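Local coordinates for protein imidazoleglycerol-phosphate dehydratase (Pyrococcus furiosus, PDB 5DNX) that catalyses the manganese-dependent dehydration of imidazoleglycerol phosphate to imidazoleacetol phosphate, the sixth step of histidine biosynthesis, at residues M82-A87 with A144-E149. Numbering follows the deposited sequence.
Sequences MPMDDA and AHHIVE. With MN (manganese (II) ion), chain E; MN (manganese (II) ion), chain D; 5LD ([(2R)-2-hydroxy-3-(1H-1,2,4-triazol-1-yl)propyl]phosphonic acid), chain F.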
loop_
_atom_site.group_PDB
_atom_site.type_symbol
_atom_site.label_atom_id
_atom_site.label_comp_id
_atom_site.label_asym_id
_atom_site.label_seq_id
_atom_site.Cartn_x
_atom_site.Cartn_y
_atom_site.Cartn_z
ATOM N N MET A 82 16.202 -16.476 32.139
ATOM C CA MET A 82 15.893 -17.865 32.289
ATOM C C MET A 82 15.533 -18.475 30.935
ATOM O O MET A 82 14.529 -18.119 30.345
ATOM C CB MET A 82 14.736 -18.019 33.280
ATOM C CG MET A 82 14.333 -19.431 33.574
ATOM S SD MET A 82 15.686 -20.446 34.222
ATOM C CE MET A 82 16.300 -19.447 35.505
ATOM N N PRO A 83 16.363 -19.399 30.443
ATOM C CA PRO A 83 16.029 -20.172 29.261
ATOM C C PRO A 83 15.222 -21.383 29.683
ATOM O O PRO A 83 15.459 -21.942 30.761
ATOM C CB PRO A 83 17.396 -20.603 28.721
ATOM C CG PRO A 83 18.271 -20.650 29.909
ATOM C CD PRO A 83 17.755 -19.637 30.869
ATOM N N MET A 84 14.237 -21.755 28.886
ATOM C CA MET A 84 13.595 -23.045 29.053
ATOM C C MET A 84 13.198 -23.560 27.686
ATOM O O MET A 84 12.197 -23.125 27.127
ATOM C CB MET A 84 12.399 -22.980 30.003
ATOM C CG MET A 84 11.938 -24.389 30.334
ATOM S SD MET A 84 10.578 -24.499 31.504
ATOM C CE MET A 84 10.374 -26.265 31.426
ATOM N N ASP A 85 14.001 -24.479 27.151
ATOM C CA ASP A 85 13.897 -24.898 25.771
ATOM C C ASP A 85 13.778 -23.645 24.859
ATOM O O ASP A 85 14.657 -22.785 24.893
ATOM C CB ASP A 85 12.739 -25.894 25.608
ATOM C CG ASP A 85 13.022 -27.247 26.260
ATOM O OD1 ASP A 85 14.017 -27.372 27.034
ATOM O OD2 ASP A 85 12.266 -28.194 25.943
ATOM N N ASP A 86 12.697 -23.538 24.085
ATOM C CA ASP A 86 12.483 -22.370 23.210
ATOM C C ASP A 86 12.343 -21.043 23.921
ATOM O O ASP A 86 12.589 -20.016 23.314
ATOM C CB ASP A 86 11.224 -22.556 22.356
ATOM C CG ASP A 86 9.992 -22.863 23.196
ATOM O OD1 ASP A 86 9.956 -23.959 23.779
ATOM O OD2 ASP A 86 9.089 -22.023 23.286
ATOM N N ALA A 87 11.846 -21.051 25.159
ATOM C CA ALA A 87 11.637 -19.820 25.914
ATOM C C ALA A 87 12.925 -19.195 26.436
ATOM O O ALA A 87 13.839 -19.874 26.881
ATOM C CB ALA A 87 10.665 -20.051 27.071
ATOM N N ALA A 144 3.627 -22.063 25.831
ATOM C CA ALA A 144 3.037 -21.438 27.011
ATOM C C ALA A 144 3.678 -21.899 28.325
ATOM O O ALA A 144 3.987 -21.085 29.193
ATOM C CB ALA A 144 1.540 -21.715 27.056
ATOM N N HIS A 145 3.828 -23.209 28.479
ATOM C CA HIS A 145 4.369 -23.789 29.717
ATOM C C HIS A 145 5.824 -23.347 29.892
ATOM O O HIS A 145 6.219 -22.940 30.986
ATOM C CB HIS A 145 4.237 -25.296 29.614
ATOM C CG HIS A 145 4.585 -26.077 30.843
ATOM N ND1 HIS A 145 3.845 -27.176 31.211
ATOM C CD2 HIS A 145 5.639 -26.028 31.691
ATOM C CE1 HIS A 145 4.408 -27.762 32.254
ATOM N NE2 HIS A 145 5.493 -27.079 32.568
ATOM N N HIS A 146 6.619 -23.421 28.825
ATOM C CA HIS A 146 8.030 -22.998 28.925
ATOM C C HIS A 146 8.170 -21.517 29.278
ATOM O O HIS A 146 8.997 -21.133 30.102
ATOM C CB HIS A 146 8.761 -23.292 27.642
ATOM C CG HIS A 146 8.849 -24.751 27.307
ATOM N ND1 HIS A 146 9.103 -25.183 26.029
ATOM C CD2 HIS A 146 8.635 -25.867 28.045
ATOM C CE1 HIS A 146 9.115 -26.504 25.999
ATOM N NE2 HIS A 146 8.815 -26.945 27.201
ATOM N N ILE A 147 7.310 -20.689 28.677
ATOM C CA ILE A 147 7.343 -19.254 28.933
ATOM C C ILE A 147 6.949 -18.937 30.375
ATOM O O ILE A 147 7.659 -18.188 31.079
ATOM C CB ILE A 147 6.449 -18.467 27.931
ATOM C CG1 ILE A 147 7.036 -18.548 26.509
ATOM C CG2 ILE A 147 6.312 -17.028 28.365
ATOM C CD1 ILE A 147 6.086 -18.167 25.371
ATOM N N VAL A 148 5.835 -19.496 30.812
ATOM C CA VAL A 148 5.338 -19.203 32.133
ATOM C C VAL A 148 6.244 -19.788 33.211
ATOM O O VAL A 148 6.559 -19.107 34.204
ATOM C CB VAL A 148 3.887 -19.638 32.292
ATOM C CG1 VAL A 148 3.406 -19.418 33.731
ATOM C CG2 VAL A 148 2.958 -18.861 31.327
ATOM N N GLU A 149 6.706 -21.014 33.003
ATOM C CA GLU A 149 7.603 -21.632 33.972
ATOM C C GLU A 149 8.943 -20.886 34.015
ATOM O O GLU A 149 9.488 -20.691 35.091
ATOM C CB GLU A 149 7.794 -23.111 33.711
ATOM C CG GLU A 149 8.610 -23.797 34.799
ATOM C CD GLU A 149 8.675 -25.296 34.674
ATOM O OE1 GLU A 149 7.905 -25.918 33.898
ATOM O OE2 GLU A 149 9.531 -25.854 35.375
HETATM MN MN MN E . 7.108 -27.933 33.947
HETATM MN MN MN D . 8.679 -29.191 27.724
HETATM O O10 5LD F . 13.228 -27.627 33.718
HETATM P P9 5LD F . 13.113 -28.862 34.622
HETATM O O11 5LD F . 13.384 -30.123 33.837
HETATM O O12 5LD F . 13.966 -28.758 35.857
HETATM C C8 5LD F . 11.407 -28.939 35.251
HETATM C C7 5LD F . 10.257 -28.695 34.260
HETATM O O13 5LD F . 9.014 -28.614 34.989
HETATM C C6 5LD F . 10.110 -29.829 33.251
HETATM N N2 5LD F . 9.420 -29.403 32.028
HETATM N N1 5LD F . 8.217 -28.711 32.132
HETATM C C5 5LD F . 7.861 -28.480 30.867
HETATM N N4 5LD F . 8.772 -28.998 30.007
HETATM C C3 5LD F . 9.728 -29.600 30.763
HETATM O O HOH W 1 10.907 -29.459 27.797
#
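H146 and D86 meet in a hydrogen bond of 2.7 Å from ND1 of H146 to OD1 of D86, with an N-H...O angle of 160°. The carboxylate oxygen sits at the ring edge, close to the imidazole plane, and is approached on its syn side, although the two planes are turned 53° apart. With ND1 donating, NE2 of H146 is left to coordinate the manganese of chain D at 2.3 Å, so both ring nitrogens are used and the rotation of the imidazole is fixed. D86 is itself positioned by OD2, which accepts hydrogen bonds from the backbone N of E142 and N143 just ahead of helix 144-162. Replacing D86 by an alanine removes this acceptor and would probably leave ND1 of H146 without a mate and the ring freer to turn about its manganese bond.

M84 reaches past this ring. With CG anti to the backbone N (chi1 -170°) and the chain extended beyond it, CE of M84 lies 3.8 Å from CD2 of H146 and 3.5 Å from OE1 of E149, and also touches the triazole of the bound inhibitor. Its sulfur is oblique to the imidazole. A87 adds a small apolar contact, its CB 3.8 Å from CB of H146.

D85 serves the chain D metal indirectly: its OD2 accepts a hydrogen bond of 2.6 Å from water 1, itself a manganese ligand, while OD1 forms a salt bridge with R98 of a neighbouring subunit.

The type II' turn M84-A87 of a beta hairpin thus backs the start of a helix whose H145 and E149, with H29, hold the chain E manganese. Completed by H52, H53, E56 and E121 of another neighbouring subunit, this is the di-manganese active site of imidazoleglycerol-phosphate dehydratase, in which the inhibitor's triazole bridges the two metals.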